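Local coordinates for protein (alpha-2u-globulin) (Rattus norvegicus, PDB 2A2U) that probably binds and carries small hydrophobic molecules inside a lipocalin beta-barrel, and also takes up an inducer of hyaline droplets, at residues 43-48 and 131-136; 54-59 and 102-107; 60-65 and 74-79; 68-73 and 87-92. One frame throughout, in Å; residues are numbered along the deposited sequence.

Contact 1: 43-48 and 131-136; sequences VASNKR and ETFQLM
Ala-44 and Met-136 form an antiparallel, hydrogen-bonded pair in which each backbone serves as both donor and acceptor. Ala-44 N reaches Met-136 O at 2.8 Å, and the return bond from Met-136 N to Ala-44 O is equally short and straighter, with 161° at the hydrogen. Beyond this pair the regular ladder gives way to a side-chain bond. Ser-45 turns OG anti to its backbone N (chi1 180°), and from there the hydroxyl donates to Gln-134 O at 2.8 Å, nearly along the C=O axis. The same OG accepts the amide of Lys-47 N at 3.3 Å, an ST turn that bends the chain away from the strand direction; serine suits the spot because one small hydroxyl can both give and receive. Phe-133, with CG in the crowded position between N and carbonyl carbon (chi1 76°), is crossed at about a right angle by the aliphatic part of Lys-47, whose CD lies 3.9 Å from ring atom CD2. Leu-135 brings CD1 to 3.7 Å from Ser-45 CB. The Lys-47 ammonium stays beyond salt-bridge range of the poorly ordered Glu-131. Further out, Ala-44 and Met-136 share one sheet face, on which helix 147-158 packs; the small methyl of Ala-44 lies against Cys-157 of the helix, while Met-136 reaches Phe-153 and Leu-156. Asn-46 is held by Asn-166 and Thr-163. Antiparallel pairing of the first long strand with strand 131-140 is the seam that closes a lipocalin barrel.

Contact 2: 54-59 and 102-107; sequences NGSMRV and EYDGGN
Three first torsions set the meeting: Tyr-103 and Asp-104 both carry CG anti to the backbone N (chi1 177° and -168°), sending their side chains across to the other segment, while Ser-56 holds OG in the crowded position between N and carbonyl carbon (chi1 70°). Tyr-103 thus reaches with its tip, and OH donates to Ser-56 O at 2.7 Å, in the carbonyl plane and on a lone pair. Beside it Ser-56 OG gives a weak bond to Asp-104 OD2 at 3.0 Å. That carboxylate is probably kept ionised by Lys-50 and Lys-128, which form salt bridges with it. Segment 54-59, a type I turn from Gly-55 to Arg-58 followed by an inverse gamma turn centred on Arg-58, belongs to the long first loop of the lipocalin fold, and here it meets the hairpin turn between strands 99-102 and 106-114. Met-57, bent at chi2, slides past Tyr-103 in the opposite direction, its SD at the ring edge 5.1 Å from the centroid, a Met-aromatic contact; the flexible thioether also brings CE to 3.7 Å from Asp-104 CB. From the strand after the turn, Asn-107 ND2 donates back to Tyr-103 O at 2.8 Å, nearly in its own amide plane, fixing the backbone from which the tyrosine springs.

Contact 3: 60-65 and 74-79; sequences FMQHID and KFRIKE
Gln-62 leaves its strand with CG anti to the carbonyl carbon (chi1 -59°) and runs extended across the neighbouring strand. Its CB sits 3.2 Å from Lys-74 O, and CG passes 3.9 Å from Phe-75 CA. The amide carbon CD then stands over the centre of the Arg-76 guanidinium, 4.0 Å above its plane, with the two planes perpendicular. OE1 lies over the guanidinium face with no hydrogen bond to it, while NE2 lies alongside the methylenes CG and CE of Lys-74. Glutamine suits this place by its aliphatic stem, which can lie over the neighbouring backbone. Lys-74 extends beyond the glutamine to a salt bridge with Asp-65 of the third subunit. On the opposite face of the sheet Met-61 folds at chi2 and chi3, so that CE comes 3.8 Å from Phe-75 CB, and both apolar side chains are buried. Beneath these groups the backbones are paired antiparallel. Phe-60 and Arg-76 exchange two nearly straight bonds, Arg-76 N to Phe-60 O measuring 2.9 Å. Lys-74 N donates to His-63 O at 3.0 Å, and Lys-74 O accepts His-63 N at 3.1 Å together with a weaker bond from Gln-62 N. Two residues, Gln-62 and His-63, therefore face one, Lys-74, shifting the register by a residue: a classic beta bulge in the hairpin of strands 60-67 and 70-78 of the lipocalin barrel.

Contact 4: 68-73 and 87-92; sequences ENSLGF and YLVAYK
Five backbone bonds join these strands, two reciprocal pairs and one single bond, made by the amides that face the partner strand. Phe-73 N donates to Leu-88 O at 2.8 Å, and Leu-88 N returns the bond to Phe-73 O. Leu-71 and Ala-90 exchange the next two, the one from Ala-90 N to Leu-71 O being the straightest at 170°. At the far end Lys-92 N donates to Asn-69 O at 3.0 Å, approaching from above the carbonyl plane. A water also lies within bonding distance of Asn-69 O and Lys-92 O, though other acceptors compete for its protons. Leu-71 O takes in addition a CA-H contact from Val-89. This regular ladder is the antiparallel hairpin of strands 70-78 and 83-92 in the lipocalin barrel, with Leu-71, Phe-73, Leu-88 and Ala-90 on the face that probably looks inward; Phe-73 presents a ring edge to Ala-90, CE1 lying 3.9 Å from CB, and a small methyl suits a place beside that ring. On the other face Tyr-87, with CG anti to its N (chi1 -169°), lies back across the neighbouring strand. Phe-73 O sits 3.6 Å above one face of its ring, and the absence of a side chain at Gly-72 lets the tyrosine OH lie directly against the backbone, 3.2 Å from Gly-72 CA. That hydroxyl is satisfied by Asp-65, and the ring stacks on Tyr-87 of the third subunit. Asn-69 OD1 accepts from the backbone of Asn-129 in the second subunit, and Lys-92 makes a cation-pi contact with Phe-127 there.

How the contacts relate
All four contacts reach one curled antiparallel sheet. Contact 1 is the most buried, and no other subunit touches it. Contacts 3 and 4 share strand 70-78, joining it to its two neighbours, one with a bulge and one in regular register; they meet where Asp-65 O bonds Gly-72 N. Both reach the third subunit, contact 3 through Lys-74 and Asp-65, contact 4 through Tyr-87 and Glu-68, and both have an apolar face, where Ile-64 packs on Phe-73. Contact 2 differs in pairing loop with turn through side chains rather than through a ladder. It bridges the others: Met-57 packs on Phe-133 and Leu-135 of contact 1, Val-59 on Phe-75 of contact 3, and Tyr-103 on Leu-88 of contact 4.

Contact 1: 43-48 and 131-136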
loop_
_atom_site.group_PDB
_atom_site.type_symbol
_atom_site.label_atom_id
_atom_site.label_comp_id
_atom_site.label_asym_id
_atom_site.label_seq_id
_atom_site.Cartn_x
_atom_site.Cartn_y
_atom_site.Cartn_z
ATOM N N VAL A 43 -11.206 25.486 0.451
ATOM C CA VAL A 43 -10.000 24.955 -0.187
ATOM C C VAL A 43 -9.450 26.058 -1.079
ATOM O O VAL A 43 -10.211 26.800 -1.685
ATOM C CB VAL A 43 -10.276 23.701 -1.062
ATOM C CG1 VAL A 43 -10.822 22.581 -0.215
ATOM C CG2 VAL A 43 -11.241 24.025 -2.174
ATOM N N ALA A 44 -8.133 26.167 -1.165
ATOM C CA ALA A 44 -7.531 27.203 -1.980
ATOM C C ALA A 44 -6.251 26.710 -2.616
ATOM O O ALA A 44 -5.409 26.112 -1.945
ATOM C CB ALA A 44 -7.244 28.414 -1.133
ATOM N N SER A 45 -6.120 26.948 -3.916
ATOM C CA SER A 45 -4.932 26.555 -4.667
ATOM C C SER A 45 -4.814 27.458 -5.867
ATOM O O SER A 45 -5.826 27.782 -6.484
ATOM C CB SER A 45 -5.043 25.112 -5.159
ATOM O OG SER A 45 -3.884 24.739 -5.889
ATOM N N ASN A 46 -3.598 27.878 -6.200
ATOM C CA ASN A 46 -3.420 28.727 -7.371
ATOM C C ASN A 46 -3.630 27.902 -8.643
ATOM O O ASN A 46 -3.975 28.455 -9.692
ATOM C CB ASN A 46 -2.066 29.440 -7.354
ATOM C CG ASN A 46 -2.172 30.887 -6.854
ATOM O OD1 ASN A 46 -3.268 31.419 -6.681
ATOM N ND2 ASN A 46 -1.031 31.527 -6.634
ATOM N N LYS A 47 -3.450 26.579 -8.534
ATOM C CA LYS A 47 -3.680 25.647 -9.649
ATOM C C LYS A 47 -5.154 25.267 -9.511
ATOM O O LYS A 47 -5.503 24.115 -9.245
ATOM C CB LYS A 47 -2.779 24.407 -9.535
ATOM C CG LYS A 47 -2.755 23.528 -10.794
ATOM C CD LYS A 47 -1.355 22.963 -11.053
ATOM C CE LYS A 47 -1.213 22.350 -12.449
ATOM N NZ LYS A 47 -1.772 20.970 -12.586
ATOM N N ARG A 48 -5.997 26.281 -9.699
ATOM C CA ARG A 48 -7.447 26.210 -9.579
ATOM C C ARG A 48 -8.152 24.998 -10.171
ATOM O O ARG A 48 -9.183 24.569 -9.653
ATOM C CB ARG A 48 -8.054 27.482 -10.154
ATOM C CG ARG A 48 -9.163 28.059 -9.318
ATOM C CD ARG A 48 -9.804 29.226 -10.030
ATOM N NE ARG A 48 -10.808 29.874 -9.199
ATOM C CZ ARG A 48 -12.016 29.375 -8.950
ATOM N NH1 ARG A 48 -12.390 28.212 -9.470
ATOM N NH2 ARG A 48 -12.856 30.041 -8.172
ATOM N N GLU A 131 6.319 18.767 -12.028
ATOM C CA GLU A 131 5.583 19.930 -11.523
ATOM C C GLU A 131 5.123 19.860 -10.069
ATOM O O GLU A 131 4.921 18.780 -9.507
ATOM C CB GLU A 131 4.371 20.216 -12.404
ATOM C CG GLU A 131 4.716 20.696 -13.794
ATOM C CD GLU A 131 3.502 20.798 -14.684
ATOM O OE1 GLU A 131 2.370 20.577 -14.204
ATOM O OE2 GLU A 131 3.671 21.109 -15.879
ATOM N N THR A 132 4.930 21.043 -9.487
ATOM C CA THR A 132 4.471 21.188 -8.114
ATOM C C THR A 132 3.394 22.261 -8.014
ATOM O O THR A 132 3.198 23.048 -8.937
ATOM C CB THR A 132 5.603 21.614 -7.166
ATOM O OG1 THR A 132 6.062 22.920 -7.528
ATOM C CG2 THR A 132 6.759 20.639 -7.215
ATOM N N PHE A 133 2.676 22.262 -6.895
ATOM C CA PHE A 133 1.642 23.254 -6.628
ATOM C C PHE A 133 1.238 23.214 -5.171
ATOM O O PHE A 133 1.338 22.180 -4.517
ATOM C CB PHE A 133 0.422 23.122 -7.572
ATOM C CG PHE A 133 -0.508 21.976 -7.259
ATOM C CD1 PHE A 133 -1.494 22.102 -6.282
ATOM C CD2 PHE A 133 -0.428 20.786 -7.972
ATOM C CE1 PHE A 133 -2.381 21.057 -6.019
ATOM C CE2 PHE A 133 -1.309 19.739 -7.717
ATOM C CZ PHE A 133 -2.285 19.875 -6.741
ATOM N N GLN A 134 0.879 24.379 -4.647
ATOM C CA GLN A 134 0.449 24.514 -3.267
ATOM C C GLN A 134 -1.050 24.312 -3.155
ATOM O O GLN A 134 -1.806 24.594 -4.086
ATOM C CB GLN A 134 0.792 25.896 -2.732
ATOM C CG GLN A 134 2.249 26.130 -2.470
ATOM C CD GLN A 134 2.463 27.422 -1.725
ATOM O OE1 GLN A 134 1.905 27.623 -0.650
ATOM N NE2 GLN A 134 3.247 28.322 -2.303
ATOM N N LEU A 135 -1.469 23.848 -1.986
ATOM C CA LEU A 135 -2.872 23.623 -1.680
ATOM C C LEU A 135 -3.073 23.922 -0.200
ATOM O O LEU A 135 -2.275 23.501 0.622
ATOM C CB LEU A 135 -3.257 22.173 -1.935
ATOM C CG LEU A 135 -4.698 21.905 -1.519
ATOM C CD1 LEU A 135 -5.627 22.504 -2.539
ATOM C CD2 LEU A 135 -4.939 20.436 -1.434
ATOM N N MET A 136 -4.122 24.666 0.133
ATOM C CA MET A 136 -4.411 24.981 1.524
ATOM C C MET A 136 -5.861 24.695 1.827
ATOM O O MET A 136 -6.739 25.035 1.048
ATOM C CB MET A 136 -4.050 26.425 1.847
ATOM C CG MET A 136 -2.599 26.564 2.196
ATOM S SD MET A 136 -2.120 28.207 2.612
ATOM C CE MET A 136 -2.826 28.372 4.212
#

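Contact 2: 54-59 and 102-107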
loop_
_atom_site.group_PDB
_atom_site.type_symbol
_atom_site.label_atom_id
_atom_site.label_comp_id
_atom_site.label_asym_id
_atom_site.label_seq_id
_atom_site.Cartn_x
_atom_site.Cartn_y
_atom_site.Cartn_z
ATOM N N ASN A 54 -14.619 18.183 -10.467
ATOM C CA ASN A 54 -13.820 17.088 -11.030
ATOM C C ASN A 54 -12.310 17.173 -10.722
ATOM O O ASN A 54 -11.516 16.408 -11.271
ATOM C CB ASN A 54 -14.057 16.947 -12.545
ATOM C CG ASN A 54 -15.446 16.421 -12.880
ATOM O OD1 ASN A 54 -15.861 15.374 -12.381
ATOM N ND2 ASN A 54 -16.158 17.128 -13.753
ATOM N N GLY A 55 -11.921 18.101 -9.849
ATOM C CA GLY A 55 -10.524 18.242 -9.475
ATOM C C GLY A 55 -10.191 17.218 -8.407
ATOM O O GLY A 55 -10.990 16.986 -7.501
ATOM N N SER A 56 -9.018 16.603 -8.508
ATOM C CA SER A 56 -8.599 15.587 -7.548
ATOM C C SER A 56 -8.456 16.111 -6.128
ATOM O O SER A 56 -8.627 15.362 -5.174
ATOM C CB SER A 56 -7.271 14.970 -7.978
ATOM O OG SER A 56 -6.207 15.899 -7.844
ATOM N N MET A 57 -8.112 17.388 -5.988
ATOM C CA MET A 57 -7.929 17.973 -4.669
ATOM C C MET A 57 -9.213 18.510 -4.025
ATOM O O MET A 57 -9.212 18.889 -2.847
ATOM C CB MET A 57 -6.836 19.041 -4.705
ATOM C CG MET A 57 -5.462 18.525 -5.122
ATOM S SD MET A 57 -4.865 17.137 -4.134
ATOM C CE MET A 57 -3.758 16.338 -5.369
ATOM N N ARG A 58 -10.304 18.557 -4.789
ATOM C CA ARG A 58 -11.583 19.011 -4.236
ATOM C C ARG A 58 -12.171 17.842 -3.444
ATOM O O ARG A 58 -13.069 17.143 -3.913
ATOM C CB ARG A 58 -12.561 19.434 -5.340
ATOM C CG ARG A 58 -13.926 19.865 -4.792
ATOM C CD ARG A 58 -14.940 20.149 -5.884
ATOM N NE ARG A 58 -14.998 21.563 -6.238
ATOM C CZ ARG A 58 -16.055 22.344 -6.030
ATOM N NH1 ARG A 58 -17.154 21.850 -5.468
ATOM N NH2 ARG A 58 -16.011 23.624 -6.380
ATOM N N VAL A 59 -11.618 17.605 -2.262
ATOM C CA VAL A 59 -12.064 16.506 -1.417
ATOM C C VAL A 59 -12.946 16.983 -0.274
ATOM O O VAL A 59 -12.732 18.054 0.293
ATOM C CB VAL A 59 -10.867 15.681 -0.846
ATOM C CG1 VAL A 59 -9.913 15.303 -1.965
ATOM C CG2 VAL A 59 -10.153 16.445 0.259
ATOM N N GLU A 102 0.730 9.610 -0.765
ATOM C CA GLU A 102 0.748 9.450 -2.203
ATOM C C GLU A 102 -0.683 9.594 -2.685
ATOM O O GLU A 102 -1.550 8.805 -2.327
ATOM C CB GLU A 102 1.326 8.086 -2.591
ATOM C CG GLU A 102 1.619 7.922 -4.085
ATOM C CD GLU A 102 2.770 8.791 -4.587
ATOM O OE1 GLU A 102 3.563 9.300 -3.769
ATOM O OE2 GLU A 102 2.897 8.956 -5.815
ATOM N N TYR A 103 -0.941 10.649 -3.444
ATOM C CA TYR A 103 -2.274 10.897 -3.977
ATOM C C TYR A 103 -2.170 11.887 -5.117
ATOM O O TYR A 103 -1.947 13.070 -4.884
ATOM C CB TYR A 103 -3.201 11.468 -2.898
ATOM C CG TYR A 103 -4.579 11.799 -3.437
ATOM C CD1 TYR A 103 -5.486 10.781 -3.752
ATOM C CD2 TYR A 103 -4.972 13.117 -3.651
ATOM C CE1 TYR A 103 -6.754 11.065 -4.266
ATOM C CE2 TYR A 103 -6.246 13.415 -4.170
ATOM C CZ TYR A 103 -7.125 12.381 -4.472
ATOM O OH TYR A 103 -8.375 12.663 -4.980
ATOM N N ASP A 104 -2.327 11.405 -6.345
ATOM C CA ASP A 104 -2.235 12.268 -7.517
ATOM C C ASP A 104 -0.853 12.908 -7.496
ATOM O O ASP A 104 -0.705 14.107 -7.750
ATOM C CB ASP A 104 -3.320 13.337 -7.447
ATOM C CG ASP A 104 -3.483 14.079 -8.743
ATOM O OD1 ASP A 104 -3.693 13.436 -9.781
ATOM O OD2 ASP A 104 -3.414 15.317 -8.728
ATOM N N GLY A 105 0.142 12.096 -7.126
ATOM C CA GLY A 105 1.519 12.545 -7.025
ATOM C C GLY A 105 2.056 12.363 -5.614
ATOM O O GLY A 105 1.453 11.662 -4.798
ATOM N N GLY A 106 3.207 12.967 -5.338
ATOM C CA GLY A 106 3.801 12.867 -4.021
ATOM C C GLY A 106 3.425 14.117 -3.272
ATOM O O GLY A 106 3.697 15.218 -3.746
ATOM N N ASN A 107 2.797 13.955 -2.113
ATOM C CA ASN A 107 2.355 15.094 -1.323
ATOM C C ASN A 107 3.051 15.244 0.010
ATOM O O ASN A 107 3.225 14.281 0.745
ATOM C CB ASN A 107 0.855 15.000 -1.042
ATOM C CG ASN A 107 0.027 14.927 -2.294
ATOM O OD1 ASN A 107 -0.162 15.927 -2.981
ATOM N ND2 ASN A 107 -0.513 13.746 -2.578
#

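Contact 3: 60-65 and 74-79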
loop_
_atom_site.group_PDB
_atom_site.type_symbol
_atom_site.label_atom_id
_atom_site.label_comp_id
_atom_site.label_asym_id
_atom_site.label_seq_id
_atom_site.Cartn_x
_atom_site.Cartn_y
_atom_site.Cartn_z
ATOM N N PHE A 60 -13.938 16.164 0.055
ATOM C CA PHE A 60 -14.876 16.463 1.115
ATOM C C PHE A 60 -14.557 15.580 2.315
ATOM O O PHE A 60 -15.003 14.440 2.416
ATOM C CB PHE A 60 -16.293 16.221 0.605
ATOM C CG PHE A 60 -16.591 16.918 -0.691
ATOM C CD1 PHE A 60 -16.324 18.275 -0.840
ATOM C CD2 PHE A 60 -17.130 16.222 -1.766
ATOM C CE1 PHE A 60 -16.590 18.933 -2.038
ATOM C CE2 PHE A 60 -17.400 16.878 -2.972
ATOM C CZ PHE A 60 -17.125 18.238 -3.101
ATOM N N MET A 61 -13.767 16.126 3.225
ATOM C CA MET A 61 -13.338 15.415 4.418
ATOM C C MET A 61 -14.502 14.918 5.259
ATOM O O MET A 61 -15.596 15.479 5.214
ATOM C CB MET A 61 -12.435 16.332 5.244
ATOM C CG MET A 61 -11.632 15.645 6.360
ATOM S SD MET A 61 -10.594 14.237 5.794
ATOM C CE MET A 61 -9.945 14.974 4.172
ATOM N N GLN A 62 -14.251 13.863 6.028
ATOM C CA GLN A 62 -15.260 13.273 6.896
ATOM C C GLN A 62 -14.743 12.947 8.287
ATOM O O GLN A 62 -15.387 13.272 9.281
ATOM C CB GLN A 62 -15.808 11.988 6.299
ATOM C CG GLN A 62 -16.443 12.118 4.951
ATOM C CD GLN A 62 -17.031 10.808 4.496
ATOM O OE1 GLN A 62 -18.055 10.775 3.832
ATOM N NE2 GLN A 62 -16.393 9.714 4.870
ATOM N N HIS A 63 -13.585 12.302 8.359
ATOM C CA HIS A 63 -13.025 11.899 9.639
ATOM C C HIS A 63 -11.515 11.761 9.547
ATOM O O HIS A 63 -10.987 11.430 8.494
ATOM C CB HIS A 63 -13.642 10.551 10.037
ATOM C CG HIS A 63 -13.254 10.072 11.395
ATOM N ND1 HIS A 63 -14.011 10.347 12.520
ATOM C CD2 HIS A 63 -12.212 9.326 11.819
ATOM C CE1 HIS A 63 -13.438 9.785 13.574
ATOM N NE2 HIS A 63 -12.349 9.161 13.176
ATOM N N ILE A 64 -10.828 12.048 10.647
ATOM C CA ILE A 64 -9.383 11.920 10.726
ATOM C C ILE A 64 -9.064 10.969 11.878
ATOM O O ILE A 64 -9.554 11.155 12.991
ATOM C CB ILE A 64 -8.692 13.274 11.012
ATOM C CG1 ILE A 64 -8.772 14.177 9.785
ATOM C CG2 ILE A 64 -7.231 13.055 11.415
ATOM C CD1 ILE A 64 -8.076 15.506 9.956
ATOM N N ASP A 65 -8.290 9.925 11.589
ATOM C CA ASP A 65 -7.887 8.944 12.591
ATOM C C ASP A 65 -6.425 9.138 12.925
ATOM O O ASP A 65 -5.609 9.368 12.049
ATOM C CB ASP A 65 -8.089 7.521 12.077
ATOM C CG ASP A 65 -9.529 7.121 12.040
ATOM O OD1 ASP A 65 -10.165 7.140 13.109
ATOM O OD2 ASP A 65 -10.023 6.774 10.953
ATOM N N LYS A 74 -10.509 9.716 6.069
ATOM C CA LYS A 74 -11.654 9.141 5.374
ATOM C C LYS A 74 -12.400 10.322 4.789
ATOM O O LYS A 74 -12.835 11.197 5.523
ATOM C CB LYS A 74 -12.561 8.382 6.327
ATOM C CG LYS A 74 -13.724 7.775 5.612
ATOM C CD LYS A 74 -14.436 6.816 6.491
ATOM C CE LYS A 74 -15.916 7.053 6.402
ATOM N NZ LYS A 74 -16.702 6.015 7.114
ATOM N N PHE A 75 -12.542 10.357 3.473
ATOM C CA PHE A 75 -13.204 11.475 2.814
ATOM C C PHE A 75 -13.952 11.030 1.570
ATOM O O PHE A 75 -13.800 9.899 1.123
ATOM C CB PHE A 75 -12.158 12.500 2.398
ATOM C CG PHE A 75 -11.176 11.972 1.399
ATOM C CD1 PHE A 75 -10.114 11.168 1.810
ATOM C CD2 PHE A 75 -11.333 12.230 0.042
ATOM C CE1 PHE A 75 -9.224 10.624 0.881
ATOM C CE2 PHE A 75 -10.444 11.688 -0.901
ATOM C CZ PHE A 75 -9.389 10.883 -0.476
ATOM N N ARG A 76 -14.740 11.937 1.000
ATOM C CA ARG A 76 -15.508 11.641 -0.201
ATOM C C ARG A 76 -15.057 12.508 -1.345
ATOM O O ARG A 76 -14.535 13.605 -1.149
ATOM C CB ARG A 76 -17.000 11.850 0.021
ATOM C CG ARG A 76 -17.636 10.782 0.847
ATOM C CD ARG A 76 -19.044 10.511 0.393
ATOM N NE ARG A 76 -19.835 9.941 1.473
ATOM C CZ ARG A 76 -20.436 10.671 2.408
ATOM N NH1 ARG A 76 -20.339 12.001 2.388
ATOM N NH2 ARG A 76 -21.081 10.074 3.401
ATOM N N ILE A 77 -15.280 12.014 -2.552
ATOM C CA ILE A 77 -14.897 12.750 -3.734
ATOM C C ILE A 77 -15.876 12.416 -4.847
ATOM O O ILE A 77 -16.274 11.269 -5.007
ATOM C CB ILE A 77 -13.443 12.428 -4.135
ATOM C CG1 ILE A 77 -13.008 13.322 -5.285
ATOM C CG2 ILE A 77 -13.295 10.972 -4.510
ATOM C CD1 ILE A 77 -11.527 13.345 -5.482
ATOM N N LYS A 78 -16.314 13.437 -5.571
ATOM C CA LYS A 78 -17.265 13.261 -6.656
ATOM C C LYS A 78 -16.519 12.981 -7.951
ATOM O O LYS A 78 -15.982 13.894 -8.578
ATOM C CB LYS A 78 -18.092 14.528 -6.805
ATOM C CG LYS A 78 -19.532 14.296 -7.136
ATOM C CD LYS A 78 -20.231 15.634 -7.190
ATOM C CE LYS A 78 -21.738 15.490 -7.192
ATOM N NZ LYS A 78 -22.387 16.831 -7.198
ATOM N N GLU A 79 -16.438 11.708 -8.315
ATOM C CA GLU A 79 -15.762 11.292 -9.537
ATOM C C GLU A 79 -16.880 11.005 -10.534
ATOM O O GLU A 79 -17.599 10.009 -10.393
ATOM C CB GLU A 79 -14.949 10.014 -9.288
ATOM C CG GLU A 79 -14.019 10.057 -8.075
ATOM C CD GLU A 79 -13.638 8.667 -7.594
ATOM O OE1 GLU A 79 -14.304 7.688 -7.987
ATOM O OE2 GLU A 79 -12.680 8.544 -6.808
#

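Contact 4: 68-73 and 87-92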
loop_
_atom_site.group_PDB
_atom_site.type_symbol
_atom_site.label_atom_id
_atom_site.label_comp_id
_atom_site.label_asym_id
_atom_site.label_seq_id
_atom_site.Cartn_x
_atom_site.Cartn_y
_atom_site.Cartn_z
ATOM N N GLU A 68 -0.476 4.983 14.395
ATOM C CA GLU A 68 0.942 4.940 14.754
ATOM C C GLU A 68 1.842 5.585 13.710
ATOM O O GLU A 68 1.977 5.072 12.591
ATOM C CB GLU A 68 1.407 3.510 14.972
ATOM C CG GLU A 68 0.861 2.896 16.214
ATOM C CD GLU A 68 1.312 3.566 17.487
ATOM O OE1 GLU A 68 2.376 4.221 17.492
ATOM O OE2 GLU A 68 0.599 3.420 18.500
ATOM N N ASN A 69 2.490 6.685 14.092
ATOM C CA ASN A 69 3.390 7.408 13.190
ATOM C C ASN A 69 2.677 7.856 11.907
ATOM O O ASN A 69 3.317 8.075 10.881
ATOM C CB ASN A 69 4.613 6.545 12.810
ATOM C CG ASN A 69 5.415 6.077 14.016
ATOM O OD1 ASN A 69 5.875 6.882 14.827
ATOM N ND2 ASN A 69 5.616 4.766 14.114
ATOM N N SER A 70 1.358 8.010 11.969
ATOM C CA SER A 70 0.591 8.421 10.804
ATOM C C SER A 70 -0.827 8.927 11.121
ATOM O O SER A 70 -1.279 8.898 12.265
ATOM C CB SER A 70 0.512 7.253 9.830
ATOM O OG SER A 70 -0.093 6.146 10.467
ATOM N N LEU A 71 -1.509 9.389 10.078
ATOM C CA LEU A 71 -2.869 9.893 10.160
ATOM C C LEU A 71 -3.711 9.242 9.063
ATOM O O LEU A 71 -3.259 9.112 7.935
ATOM C CB LEU A 71 -2.882 11.403 9.937
ATOM C CG LEU A 71 -2.244 12.300 10.993
ATOM C CD1 LEU A 71 -2.229 13.739 10.482
ATOM C CD2 LEU A 71 -3.012 12.194 12.311
ATOM N N GLY A 72 -4.928 8.835 9.392
ATOM C CA GLY A 72 -5.796 8.242 8.398
ATOM C C GLY A 72 -6.826 9.281 8.033
ATOM O O GLY A 72 -7.294 9.998 8.898
ATOM N N PHE A 73 -7.185 9.369 6.764
ATOM C CA PHE A 73 -8.170 10.337 6.322
ATOM C C PHE A 73 -9.285 9.644 5.555
ATOM O O PHE A 73 -9.032 9.031 4.519
ATOM C CB PHE A 73 -7.525 11.369 5.395
ATOM C CG PHE A 73 -6.520 12.257 6.067
ATOM C CD1 PHE A 73 -5.205 11.841 6.237
ATOM C CD2 PHE A 73 -6.884 13.527 6.514
ATOM C CE1 PHE A 73 -4.269 12.671 6.850
ATOM C CE2 PHE A 73 -5.951 14.365 7.129
ATOM C CZ PHE A 73 -4.644 13.934 7.294
ATOM N N TYR A 87 -10.117 6.404 1.648
ATOM C CA TYR A 87 -9.396 6.478 2.914
ATOM C C TYR A 87 -7.906 6.390 2.623
ATOM O O TYR A 87 -7.442 5.396 2.069
ATOM C CB TYR A 87 -9.798 5.331 3.839
ATOM C CG TYR A 87 -9.286 5.475 5.270
ATOM C CD1 TYR A 87 -7.957 5.166 5.594
ATOM C CD2 TYR A 87 -10.116 5.956 6.281
ATOM C CE1 TYR A 87 -7.472 5.322 6.887
ATOM C CE2 TYR A 87 -9.644 6.118 7.581
ATOM C CZ TYR A 87 -8.319 5.806 7.877
ATOM O OH TYR A 87 -7.852 5.966 9.170
ATOM N N LEU A 88 -7.157 7.424 3.001
ATOM C CA LEU A 88 -5.721 7.456 2.755
ATOM C C LEU A 88 -4.942 7.571 4.042
ATOM O O LEU A 88 -5.394 8.195 4.990
ATOM C CB LEU A 88 -5.349 8.642 1.856
ATOM C CG LEU A 88 -5.891 8.678 0.427
ATOM C CD1 LEU A 88 -5.480 9.966 -0.259
ATOM C CD2 LEU A 88 -5.370 7.488 -0.340
ATOM N N VAL A 89 -3.771 6.954 4.070
ATOM C CA VAL A 89 -2.900 7.030 5.231
ATOM C C VAL A 89 -1.712 7.921 4.874
ATOM O O VAL A 89 -1.130 7.795 3.803
ATOM C CB VAL A 89 -2.404 5.643 5.671
ATOM C CG1 VAL A 89 -1.370 5.780 6.771
ATOM C CG2 VAL A 89 -3.566 4.818 6.183
ATOM N N ALA A 90 -1.407 8.863 5.753
ATOM C CA ALA A 90 -0.302 9.785 5.558
ATOM C C ALA A 90 0.727 9.461 6.630
ATOM O O ALA A 90 0.387 9.362 7.794
ATOM C CB ALA A 90 -0.792 11.225 5.698
ATOM N N TYR A 91 1.986 9.317 6.245
ATOM C CA TYR A 91 3.033 8.977 7.194
ATOM C C TYR A 91 3.855 10.142 7.669
ATOM O O TYR A 91 4.135 11.059 6.911
ATOM C CB TYR A 91 3.956 7.980 6.561
ATOM C CG TYR A 91 3.227 6.775 6.105
ATOM C CD1 TYR A 91 2.782 5.829 7.023
ATOM C CD2 TYR A 91 2.963 6.578 4.765
ATOM C CE1 TYR A 91 2.091 4.705 6.612
ATOM C CE2 TYR A 91 2.276 5.468 4.338
ATOM C CZ TYR A 91 1.839 4.532 5.267
ATOM O OH TYR A 91 1.131 3.427 4.842
ATOM N N LYS A 92 4.275 10.079 8.922
ATOM C CA LYS A 92 5.088 11.131 9.511
ATOM C C LYS A 92 6.517 10.976 8.992
ATOM O O LYS A 92 7.039 9.868 8.951
ATOM C CB LYS A 92 5.050 11.015 11.036
ATOM C CG LYS A 92 5.805 12.099 11.761
ATOM C CD LYS A 92 5.136 13.454 11.658
ATOM C CE LYS A 92 6.169 14.539 11.404
ATOM N NZ LYS A 92 7.263 14.533 12.420
HETATM O O HOH W 1 6.112 7.029 9.594
#